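Pullulanase (Bacillus acidopullulyticus, PDB 2WAN) hydrolyses the alpha-1,6-glucosidic linkages of pullulan and probably of branched starch polysaccharides, as a multidomain glycoside hydrolase built around an alpha-amylase-type catalytic barrel. Local coordinates at residues V431-E437 / G772-G778; V440-S444 / G455-F460; P468-G474 / W804-A808; L534-I538 / W610-V616. One frame throughout, in Å; residues are numbered along the deposited sequence.

Contact 1: residues V431-E437 / G772-G778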
# COMPACT_ATOMS: atom_id res chain seq x y z
N VAL A 431 -3.50 -15.11 -10.95
CA VAL A 431 -4.22 -16.27 -10.37
C VAL A 431 -3.46 -17.59 -10.49
O VAL A 431 -3.86 -18.59 -9.89
CB VAL A 431 -5.66 -16.46 -10.95
CG1 VAL A 431 -6.54 -15.21 -10.69
CG2 VAL A 431 -5.67 -16.84 -12.43
N ASP A 432 -2.35 -17.57 -11.24
CA ASP A 432 -1.49 -18.72 -11.41
C ASP A 432 -0.40 -18.82 -10.34
O ASP A 432 0.40 -19.77 -10.35
CB ASP A 432 -0.82 -18.70 -12.80
CG ASP A 432 -1.84 -18.78 -13.94
OD1 ASP A 432 -2.88 -19.44 -13.75
OD2 ASP A 432 -1.60 -18.17 -14.99
N GLU A 433 -0.36 -17.85 -9.42
CA GLU A 433 0.62 -17.91 -8.32
C GLU A 433 0.01 -18.53 -7.07
O GLU A 433 -1.17 -18.38 -6.82
CB GLU A 433 1.17 -16.52 -7.99
CG GLU A 433 1.97 -15.90 -9.16
CD GLU A 433 2.97 -14.86 -8.75
OE1 GLU A 433 2.84 -14.27 -7.65
OE2 GLU A 433 3.92 -14.62 -9.55
N VAL A 434 0.83 -19.27 -6.32
CA VAL A 434 0.50 -19.66 -4.94
C VAL A 434 1.62 -19.08 -4.08
O VAL A 434 2.76 -19.56 -4.10
CB VAL A 434 0.40 -21.18 -4.74
CG1 VAL A 434 -0.15 -21.46 -3.33
CG2 VAL A 434 -0.56 -21.78 -5.77
N ILE A 435 1.26 -18.03 -3.33
CA ILE A 435 2.24 -17.15 -2.71
C ILE A 435 2.51 -17.61 -1.26
O ILE A 435 1.59 -17.84 -0.49
CB ILE A 435 1.76 -15.68 -2.76
CG1 ILE A 435 1.60 -15.23 -4.22
CG2 ILE A 435 2.76 -14.76 -2.05
CD1 ILE A 435 0.90 -13.85 -4.39
N TYR A 436 3.79 -17.71 -0.91
CA TYR A 436 4.22 -18.22 0.39
C TYR A 436 5.04 -17.15 1.10
O TYR A 436 6.16 -16.85 0.68
CB TYR A 436 5.05 -19.48 0.14
CG TYR A 436 5.57 -20.27 1.33
CD1 TYR A 436 6.83 -20.01 1.86
CD2 TYR A 436 4.83 -21.33 1.85
CE1 TYR A 436 7.35 -20.77 2.92
CE2 TYR A 436 5.33 -22.11 2.91
CZ TYR A 436 6.59 -21.83 3.42
OH TYR A 436 7.09 -22.61 4.45
N GLU A 437 4.47 -16.55 2.14
CA GLU A 437 5.15 -15.45 2.86
C GLU A 437 6.24 -15.96 3.81
O GLU A 437 5.98 -16.85 4.63
CB GLU A 437 4.14 -14.60 3.65
CG GLU A 437 4.76 -13.34 4.31
CD GLU A 437 3.72 -12.55 5.11
OE1 GLU A 437 2.85 -13.16 5.77
OE2 GLU A 437 3.79 -11.31 5.11
N GLY A 772 -9.21 -16.65 -7.79
CA GLY A 772 -8.41 -15.57 -7.23
C GLY A 772 -6.95 -15.99 -7.03
O GLY A 772 -6.48 -16.98 -7.62
N VAL A 773 -6.24 -15.21 -6.22
CA VAL A 773 -4.82 -15.45 -5.98
C VAL A 773 -4.58 -16.00 -4.57
O VAL A 773 -4.70 -15.26 -3.60
CB VAL A 773 -3.95 -14.18 -6.16
CG1 VAL A 773 -2.45 -14.56 -6.07
CG2 VAL A 773 -4.27 -13.49 -7.51
N PRO A 774 -4.25 -17.30 -4.45
CA PRO A 774 -4.09 -17.82 -3.09
C PRO A 774 -2.76 -17.41 -2.44
O PRO A 774 -1.70 -17.50 -3.07
CB PRO A 774 -4.13 -19.34 -3.30
CG PRO A 774 -3.60 -19.53 -4.70
CD PRO A 774 -4.20 -18.37 -5.46
N PHE A 775 -2.83 -17.05 -1.16
CA PHE A 775 -1.66 -16.60 -0.40
C PHE A 775 -1.71 -17.35 0.92
O PHE A 775 -2.81 -17.55 1.48
CB PHE A 775 -1.81 -15.09 -0.12
CG PHE A 775 -0.85 -14.53 0.91
CD1 PHE A 775 0.30 -13.83 0.52
CD2 PHE A 775 -1.11 -14.67 2.27
CE1 PHE A 775 1.16 -13.28 1.48
CE2 PHE A 775 -0.25 -14.15 3.23
CZ PHE A 775 0.90 -13.46 2.83
N MET A 776 -0.54 -17.75 1.41
CA MET A 776 -0.46 -18.37 2.75
C MET A 776 0.74 -17.83 3.51
O MET A 776 1.80 -17.52 2.91
CB MET A 776 -0.38 -19.91 2.64
CG MET A 776 0.88 -20.43 1.91
SD MET A 776 1.01 -22.22 1.80
CE MET A 776 1.39 -22.64 3.50
N GLN A 777 0.58 -17.73 4.83
CA GLN A 777 1.72 -17.42 5.69
C GLN A 777 2.63 -18.65 5.74
O GLN A 777 2.19 -19.75 6.07
CB GLN A 777 1.26 -17.10 7.12
CG GLN A 777 2.45 -16.65 8.00
CD GLN A 777 2.12 -16.35 9.46
OE1 GLN A 777 2.97 -15.82 10.17
NE2 GLN A 777 0.91 -16.71 9.92
N GLY A 778 3.90 -18.47 5.39
CA GLY A 778 4.84 -19.59 5.42
C GLY A 778 4.86 -20.26 6.79
O GLY A 778 4.88 -19.60 7.82
O HOH W 1 6.03 -17.13 7.60
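Residues 435-437 and 773-777 run side by side as parallel strands, their axes 4.9 Å apart at closest approach and inclined by 22°. I435, Y436 and E437 pair with F775, M776 and Q777. The backbone bonds alternate as parallel pairing demands: I435 N donates to P774 O (3.0 Å), M776 N to I435 O (2.9 Å), E437 N to M776 O (2.9 Å) and G778 N to E437 O (2.7 Å). Upstream, the 3-10 turn at V431 lies against G772 and V773, and P774, which has no amide hydrogen to give, packs its CD 3.3 Å from E433 O. This is the seam where the first and last strands of the (beta/alpha)8 TIM barrel meet and close the cylinder. Side chains alternate between its two faces. I435, E437, F775 and Q777 share one face, where I435 CG2 lies 3.7 Å from F775 CD1 and E437 CB 3.5 Å from F775 CZ; the carboxylate of E437 is held by H735, and Q777 by R784. Y436 and M776 point to the other face, toward the surrounding helices: M776 SD makes a Met-aromatic contact at the Y436 ring edge, while G778 CA sits over the ring face, 3.6 Å from its centroid. A CB on G778 would clash with Y436 CE1 and E437 O. The Y436 hydroxyl bonds to E781.

Contact 2: residues V440-S444 / G455-F460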
# COMPACT_ATOMS: atom_id res chain seq x y z
N VAL A 440 13.34 -13.73 6.02
CA VAL A 440 14.66 -14.36 5.77
C VAL A 440 15.28 -14.97 7.03
O VAL A 440 15.89 -16.05 6.96
CB VAL A 440 15.64 -13.36 5.10
CG1 VAL A 440 17.03 -13.98 4.93
CG2 VAL A 440 15.09 -12.91 3.71
N ARG A 441 15.16 -14.29 8.18
CA ARG A 441 15.72 -14.86 9.40
C ARG A 441 14.89 -16.07 9.85
O ARG A 441 15.43 -17.16 10.09
CB ARG A 441 15.80 -13.83 10.51
CG ARG A 441 16.52 -14.36 11.75
CD ARG A 441 16.72 -13.29 12.82
NE ARG A 441 17.33 -13.87 14.03
CZ ARG A 441 18.64 -14.04 14.23
NH1 ARG A 441 19.54 -13.68 13.30
NH2 ARG A 441 19.06 -14.59 15.38
N ASP A 442 13.56 -15.91 9.92
CA ASP A 442 12.70 -17.02 10.42
C ASP A 442 12.94 -18.32 9.68
O ASP A 442 12.92 -19.41 10.26
CB ASP A 442 11.21 -16.73 10.25
CG ASP A 442 10.72 -15.53 11.00
OD1 ASP A 442 11.47 -14.89 11.75
OD2 ASP A 442 9.52 -15.22 10.82
N PHE A 443 13.13 -18.21 8.36
CA PHE A 443 13.18 -19.39 7.48
C PHE A 443 14.20 -20.43 7.92
O PHE A 443 13.93 -21.64 7.83
CB PHE A 443 13.47 -18.93 6.05
CG PHE A 443 13.29 -20.01 5.02
CD1 PHE A 443 12.03 -20.57 4.81
CD2 PHE A 443 14.38 -20.46 4.26
CE1 PHE A 443 11.84 -21.57 3.85
CE2 PHE A 443 14.20 -21.46 3.28
CZ PHE A 443 12.94 -22.02 3.10
N SER A 444 15.36 -19.98 8.41
CA SER A 444 16.49 -20.90 8.61
C SER A 444 17.24 -20.76 9.95
O SER A 444 18.18 -21.50 10.20
CB SER A 444 17.48 -20.69 7.45
OG SER A 444 18.01 -19.37 7.51
N GLY A 455 19.71 -17.83 9.23
CA GLY A 455 19.16 -16.48 9.27
C GLY A 455 19.57 -15.58 8.11
O GLY A 455 19.31 -14.37 8.16
N LYS A 456 20.14 -16.17 7.06
CA LYS A 456 20.78 -15.40 5.97
C LYS A 456 20.17 -15.66 4.59
O LYS A 456 19.58 -16.72 4.36
CB LYS A 456 22.28 -15.73 5.90
CG LYS A 456 23.02 -15.52 7.24
CD LYS A 456 23.18 -14.03 7.57
CE LYS A 456 24.06 -13.85 8.81
NZ LYS A 456 24.17 -12.41 9.18
N TYR A 457 20.33 -14.71 3.67
CA TYR A 457 19.91 -14.92 2.28
C TYR A 457 20.42 -16.25 1.75
O TYR A 457 19.70 -16.95 1.04
CB TYR A 457 20.42 -13.82 1.33
CG TYR A 457 20.00 -12.40 1.67
CD1 TYR A 457 18.65 -12.02 1.75
CD2 TYR A 457 20.98 -11.41 1.87
CE1 TYR A 457 18.29 -10.71 2.02
CE2 TYR A 457 20.62 -10.08 2.15
CZ TYR A 457 19.27 -9.75 2.23
OH TYR A 457 18.92 -8.44 2.52
N LEU A 458 21.69 -16.57 2.05
CA LEU A 458 22.33 -17.74 1.44
C LEU A 458 21.71 -19.07 1.86
O LEU A 458 21.91 -20.08 1.18
CB LEU A 458 23.86 -17.77 1.68
CG LEU A 458 24.66 -16.71 0.92
CD1 LEU A 458 26.14 -16.98 1.12
CD2 LEU A 458 24.33 -16.70 -0.58
N ALA A 459 20.96 -19.09 2.97
CA ALA A 459 20.25 -20.32 3.35
C ALA A 459 19.34 -20.81 2.22
O ALA A 459 19.16 -22.01 2.06
CB ALA A 459 19.45 -20.11 4.65
N PHE A 460 18.79 -19.88 1.42
CA PHE A 460 17.92 -20.21 0.28
C PHE A 460 18.65 -20.81 -0.92
O PHE A 460 18.01 -21.17 -1.92
CB PHE A 460 17.18 -18.95 -0.19
CG PHE A 460 16.03 -18.54 0.69
CD1 PHE A 460 16.25 -17.85 1.89
CD2 PHE A 460 14.72 -18.79 0.30
CE1 PHE A 460 15.18 -17.46 2.70
CE2 PHE A 460 13.63 -18.40 1.12
CZ PHE A 460 13.86 -17.72 2.30
O HOH W 2 17.21 -17.82 5.54
O HOH W 3 19.42 -12.74 10.43
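S444 adopts the p rotamer, which brings its OG to the backbone of the returning chain, where it accepts a hydrogen bond from G455 N at 2.9 Å and lies 3.3 Å from A459 CB. The same OG donates to a water that bonds to V440 O and K456 O, so one water stitches both segments together. F443, with chi1 t, lays its ring on that of F460, chi1 m, in an offset stack with centroids 4.3 Å apart and planes at 18°. V440, also t, places CG1 3.6 Å from Y457 N and 4.1 Å from Y457 CD1. R441, whose CA-to-CB bond points away from 455-460, is trans through chi3; its guanidinium forms salt bridges with D797 and D503, and NH1 reaches G455 O through a second water. G455 has positive phi, readily taken by glycine. Together these contacts close a compact loop that follows the first barrel strand, a short helical turn folded back against a 3-10 turn in the beta-to-alpha connection of a TIM barrel.

Contact 3: residues P468-G474 / W804-A808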
# COMPACT_ATOMS: atom_id res chain seq x y z
N PRO A 468 14.70 -32.50 11.52
CA PRO A 468 14.37 -33.63 12.39
C PRO A 468 13.64 -34.75 11.65
O PRO A 468 12.77 -34.47 10.81
CB PRO A 468 13.47 -33.01 13.46
CG PRO A 468 13.91 -31.59 13.52
CD PRO A 468 14.20 -31.22 12.07
N ASP A 469 14.02 -36.00 11.93
CA ASP A 469 13.43 -37.19 11.31
C ASP A 469 13.50 -37.18 9.80
O ASP A 469 12.65 -37.73 9.10
CB ASP A 469 12.01 -37.40 11.83
CG ASP A 469 12.00 -37.51 13.31
OD1 ASP A 469 12.63 -38.47 13.80
OD2 ASP A 469 11.44 -36.61 13.96
N HIS A 470 14.59 -36.57 9.30
CA HIS A 470 14.94 -36.59 7.87
C HIS A 470 13.98 -35.81 6.96
O HIS A 470 13.97 -36.02 5.74
CB HIS A 470 15.07 -38.03 7.33
CG HIS A 470 15.84 -38.94 8.24
ND1 HIS A 470 17.21 -38.85 8.40
CD2 HIS A 470 15.44 -39.97 9.02
CE1 HIS A 470 17.61 -39.78 9.25
NE2 HIS A 470 16.56 -40.47 9.64
N VAL A 471 13.16 -34.91 7.54
CA VAL A 471 12.31 -34.07 6.69
C VAL A 471 13.17 -33.15 5.81
O VAL A 471 14.22 -32.69 6.23
CB VAL A 471 11.29 -33.19 7.49
CG1 VAL A 471 10.21 -34.06 8.17
CG2 VAL A 471 11.99 -32.24 8.49
N LYS A 472 12.70 -32.89 4.60
CA LYS A 472 13.35 -31.88 3.76
C LYS A 472 13.07 -30.51 4.34
O LYS A 472 11.94 -30.22 4.76
CB LYS A 472 12.82 -31.95 2.33
CG LYS A 472 13.12 -33.29 1.65
CD LYS A 472 12.58 -33.34 0.22
CE LYS A 472 12.98 -34.65 -0.45
NZ LYS A 472 12.56 -34.67 -1.87
N THR A 473 14.10 -29.66 4.38
CA THR A 473 13.93 -28.29 4.83
C THR A 473 14.37 -27.35 3.72
O THR A 473 14.84 -27.79 2.65
CB THR A 473 14.79 -27.99 6.08
OG1 THR A 473 16.17 -28.19 5.76
CG2 THR A 473 14.41 -28.94 7.27
N GLY A 474 14.23 -26.05 3.96
CA GLY A 474 14.80 -25.09 3.01
C GLY A 474 14.09 -25.13 1.66
O GLY A 474 12.89 -25.44 1.56
N TRP A 804 11.52 -26.51 12.46
CA TRP A 804 11.33 -27.55 11.45
C TRP A 804 10.95 -28.92 12.02
O TRP A 804 10.50 -29.78 11.29
CB TRP A 804 12.57 -27.65 10.54
CG TRP A 804 12.76 -26.42 9.67
CD1 TRP A 804 13.44 -25.27 10.00
CD2 TRP A 804 12.23 -26.20 8.35
NE1 TRP A 804 13.40 -24.37 8.95
CE2 TRP A 804 12.66 -24.92 7.93
CE3 TRP A 804 11.43 -26.96 7.49
CZ2 TRP A 804 12.32 -24.37 6.68
CZ3 TRP A 804 11.09 -26.42 6.22
CH2 TRP A 804 11.55 -25.14 5.83
N SER A 805 11.11 -29.10 13.34
CA SER A 805 10.56 -30.28 14.00
C SER A 805 9.04 -30.38 13.83
O SER A 805 8.49 -31.48 13.90
CB SER A 805 10.91 -30.31 15.52
OG SER A 805 10.11 -29.43 16.28
N ARG A 806 8.37 -29.26 13.62
CA ARG A 806 6.91 -29.30 13.45
C ARG A 806 6.50 -29.86 12.10
O ARG A 806 5.40 -30.40 11.94
CB ARG A 806 6.29 -27.93 13.70
CG ARG A 806 6.42 -27.53 15.17
CD ARG A 806 5.80 -26.22 15.49
NE ARG A 806 4.33 -26.24 15.60
CZ ARG A 806 3.62 -26.61 16.67
NH1 ARG A 806 4.21 -27.05 17.79
NH2 ARG A 806 2.31 -26.51 16.63
N LYS A 807 7.39 -29.76 11.11
CA LYS A 807 7.13 -30.49 9.87
C LYS A 807 7.20 -32.02 10.06
O LYS A 807 6.42 -32.75 9.44
CB LYS A 807 8.05 -30.03 8.73
CG LYS A 807 7.88 -30.87 7.42
CD LYS A 807 8.71 -30.28 6.26
CE LYS A 807 8.52 -31.15 5.02
NZ LYS A 807 9.33 -30.58 3.88
N ALA A 808 8.11 -32.49 10.91
CA ALA A 808 8.17 -33.91 11.23
C ALA A 808 6.90 -34.30 12.02
O ALA A 808 6.25 -35.31 11.71
CB ALA A 808 9.42 -34.20 12.05
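The loop 468-474, which turns at D469 and H470, packs against residues 804-808, and P468, V471, T473 and A808 interlock along the interface. The P468 ring rests on W804 and S805, with CG 3.6 Å from S805 CA and CD 4.2 Å from W804 CB. A808 CB enters the hollow between P468, D469 and V471, coming within 3.6 Å of P468 O and 3.7 Å of D469 OD2. V471 fills the next dip, its CG1 3.7 Å from A808 CA and 4.0 Å from K807 CG. Beyond it the indole of W804 offers a broad flat face to T473, whose CB stands 3.9 Å from the centroid of the six-membered ring in a CH-pi contact; G474 N comes 3.4 Å from W804 CH2. A single polar clasp spans the interface: the fully extended K807 donates from NZ to K472 O at 2.8 Å. That ammonium also forms a salt bridge with E480 and a hydrogen bond with S477, both on the helix 474-481 that the loop leads into, while W804 NE1 bonds to F443 O. The contact thus tucks helix 805-809, beyond helix 797-800 in the region after the last barrel strand, against the entrance to helix 474-481, the helix preceding strand 485-488.

Contact 4: residues L534-I538 / W610-V616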
# COMPACT_ATOMS: atom_id res chain seq x y z
N LEU A 534 21.85 -11.65 -2.04
CA LEU A 534 20.42 -11.57 -2.34
C LEU A 534 20.16 -12.00 -3.78
O LEU A 534 19.18 -12.71 -4.05
CB LEU A 534 19.86 -10.17 -2.05
CG LEU A 534 18.37 -9.93 -2.37
CD1 LEU A 534 17.42 -10.98 -1.73
CD2 LEU A 534 17.93 -8.52 -1.98
N LYS A 535 21.04 -11.60 -4.69
CA LYS A 535 20.92 -12.11 -6.06
C LYS A 535 21.01 -13.63 -6.08
O LYS A 535 20.30 -14.27 -6.85
CB LYS A 535 21.98 -11.49 -7.00
CG LYS A 535 21.75 -10.02 -7.28
CD LYS A 535 22.90 -9.43 -8.14
CE LYS A 535 22.58 -7.98 -8.48
NZ LYS A 535 23.77 -7.29 -9.09
N GLN A 536 21.89 -14.22 -5.25
CA GLN A 536 22.02 -15.68 -5.22
C GLN A 536 20.75 -16.33 -4.69
O GLN A 536 20.36 -17.38 -5.19
CB GLN A 536 23.24 -16.11 -4.39
CG GLN A 536 24.54 -15.77 -5.10
CD GLN A 536 25.76 -16.04 -4.23
OE1 GLN A 536 26.05 -15.32 -3.28
NE2 GLN A 536 26.51 -17.07 -4.59
N LEU A 537 20.11 -15.70 -3.70
CA LEU A 537 18.79 -16.19 -3.23
C LEU A 537 17.78 -16.25 -4.40
O LEU A 537 17.12 -17.28 -4.63
CB LEU A 537 18.25 -15.32 -2.10
CG LEU A 537 16.84 -15.61 -1.52
CD1 LEU A 537 16.71 -15.02 -0.12
CD2 LEU A 537 15.71 -15.04 -2.38
N ILE A 538 17.67 -15.14 -5.11
CA ILE A 538 16.73 -15.01 -6.23
C ILE A 538 17.09 -16.01 -7.35
O ILE A 538 16.22 -16.70 -7.87
CB ILE A 538 16.71 -13.55 -6.73
CG1 ILE A 538 16.14 -12.65 -5.64
CG2 ILE A 538 15.93 -13.40 -8.08
CD1 ILE A 538 16.51 -11.17 -5.82
N TRP A 610 14.75 -2.43 -8.64
CA TRP A 610 14.69 -3.77 -8.06
C TRP A 610 14.37 -4.86 -9.11
O TRP A 610 14.97 -5.94 -9.12
CB TRP A 610 13.72 -3.83 -6.87
CG TRP A 610 14.36 -3.24 -5.65
CD1 TRP A 610 14.22 -1.96 -5.18
CD2 TRP A 610 15.31 -3.88 -4.78
NE1 TRP A 610 14.98 -1.77 -4.05
CE2 TRP A 610 15.67 -2.93 -3.78
CE3 TRP A 610 15.88 -5.17 -4.74
CZ2 TRP A 610 16.58 -3.23 -2.75
CZ3 TRP A 610 16.79 -5.47 -3.69
CH2 TRP A 610 17.12 -4.49 -2.71
N VAL A 611 13.44 -4.57 -10.01
CA VAL A 611 13.17 -5.53 -11.09
C VAL A 611 14.38 -5.66 -12.04
O VAL A 611 14.79 -6.77 -12.38
CB VAL A 611 11.91 -5.12 -11.88
CG1 VAL A 611 11.80 -5.95 -13.18
CG2 VAL A 611 10.65 -5.29 -10.98
N ASN A 612 14.93 -4.53 -12.47
CA ASN A 612 16.01 -4.58 -13.46
C ASN A 612 17.31 -5.18 -12.90
O ASN A 612 17.92 -6.04 -13.55
CB ASN A 612 16.26 -3.20 -14.05
CG ASN A 612 15.15 -2.75 -15.02
OD1 ASN A 612 14.54 -3.55 -15.74
ND2 ASN A 612 14.90 -1.44 -15.03
N GLU A 613 17.72 -4.76 -11.70
CA GLU A 613 19.00 -5.19 -11.15
C GLU A 613 18.94 -6.56 -10.47
O GLU A 613 19.89 -7.38 -10.58
CB GLU A 613 19.54 -4.14 -10.16
CG GLU A 613 20.91 -4.40 -9.60
CD GLU A 613 22.03 -4.36 -10.66
OE1 GLU A 613 21.87 -3.63 -11.67
OE2 GLU A 613 23.04 -5.06 -10.47
N TYR A 614 17.84 -6.82 -9.75
CA TYR A 614 17.71 -8.05 -8.95
C TYR A 614 16.78 -9.11 -9.55
O TYR A 614 16.75 -10.22 -9.04
CB TYR A 614 17.30 -7.75 -7.50
CG TYR A 614 18.37 -7.00 -6.69
CD1 TYR A 614 19.23 -7.69 -5.81
CD2 TYR A 614 18.51 -5.61 -6.80
CE1 TYR A 614 20.21 -7.00 -5.08
CE2 TYR A 614 19.48 -4.92 -6.06
CZ TYR A 614 20.32 -5.63 -5.21
OH TYR A 614 21.24 -4.95 -4.47
N HIS A 615 16.07 -8.80 -10.62
CA HIS A 615 15.22 -9.79 -11.33
C HIS A 615 14.07 -10.27 -10.43
O HIS A 615 13.66 -11.43 -10.49
CB HIS A 615 16.01 -11.00 -11.89
CG HIS A 615 17.17 -10.65 -12.78
ND1 HIS A 615 18.03 -11.61 -13.27
CD2 HIS A 615 17.65 -9.45 -13.22
CE1 HIS A 615 18.97 -11.03 -14.00
NE2 HIS A 615 18.77 -9.73 -13.98
N VAL A 616 13.59 -9.37 -9.59
CA VAL A 616 12.44 -9.72 -8.76
C VAL A 616 11.18 -9.74 -9.62
O VAL A 616 11.08 -9.07 -10.67
CB VAL A 616 12.30 -8.88 -7.47
CG1 VAL A 616 13.49 -9.15 -6.52
CG2 VAL A 616 12.12 -7.39 -7.78
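W610 opens the 610-616 segment, on the last turns of a helix; the axis of residues 610-614 runs at 89° to that of 534-538, 11.5 Å away at closest approach, so side chains must span the gap. The edge of its indole meets L534, with CZ3 3.7 Å from L534 CD2, while its NE1 bonds to Y514. One turn on, E613 supplies the charge: its OE2 takes a hydrogen bond from K535 NZ at 2.7 Å, within a salt bridge that K535 shares with D415. Y614 follows as the broadest surface. The aliphatic part of K535 crosses one face of its ring, with K535 CG 3.7 Å from Y614 CD1, and I538 lies at its edge; I538 CD1 also comes 3.4 Å from Y614 O. H615 then leaves the helix with positive phi, its ring stacked on W419 and its ND1 bonded to D422. V616 follows, its CG1 packed 3.7 Å from I538 CD1. V616 and W610 both also touch M550 of strand 547-552. Such packing joins the helices that precede strands 547-552 and 618-621 in the outer layer of the (beta/alpha)8 barrel, just where the second one gives way to strand 618-621.

In the fold
All four contacts belong to the parallel barrel and its surrounding helices and loops. Contact 1 joins its first and eighth strands, 335 residues apart in sequence, and so encloses nearly the whole barrel; contacts 2 and 4 fall between its segments, while contact 3 crosses it in chain order. Strand 435-438 runs directly into the helical turn of contact 2, whose centre is about 20 Å from that of contact 1. Contact 2 lies about 16 Å, between centres, from both contact 3 and contact 4. It touches contact 3 through F443 and W804, and contact 4 through Y457, L458 and F460, thereby joining the 468-474/804-808 packing to helix 529-543. Contacts 3 and 4, about 28 Å apart between centres, do not touch.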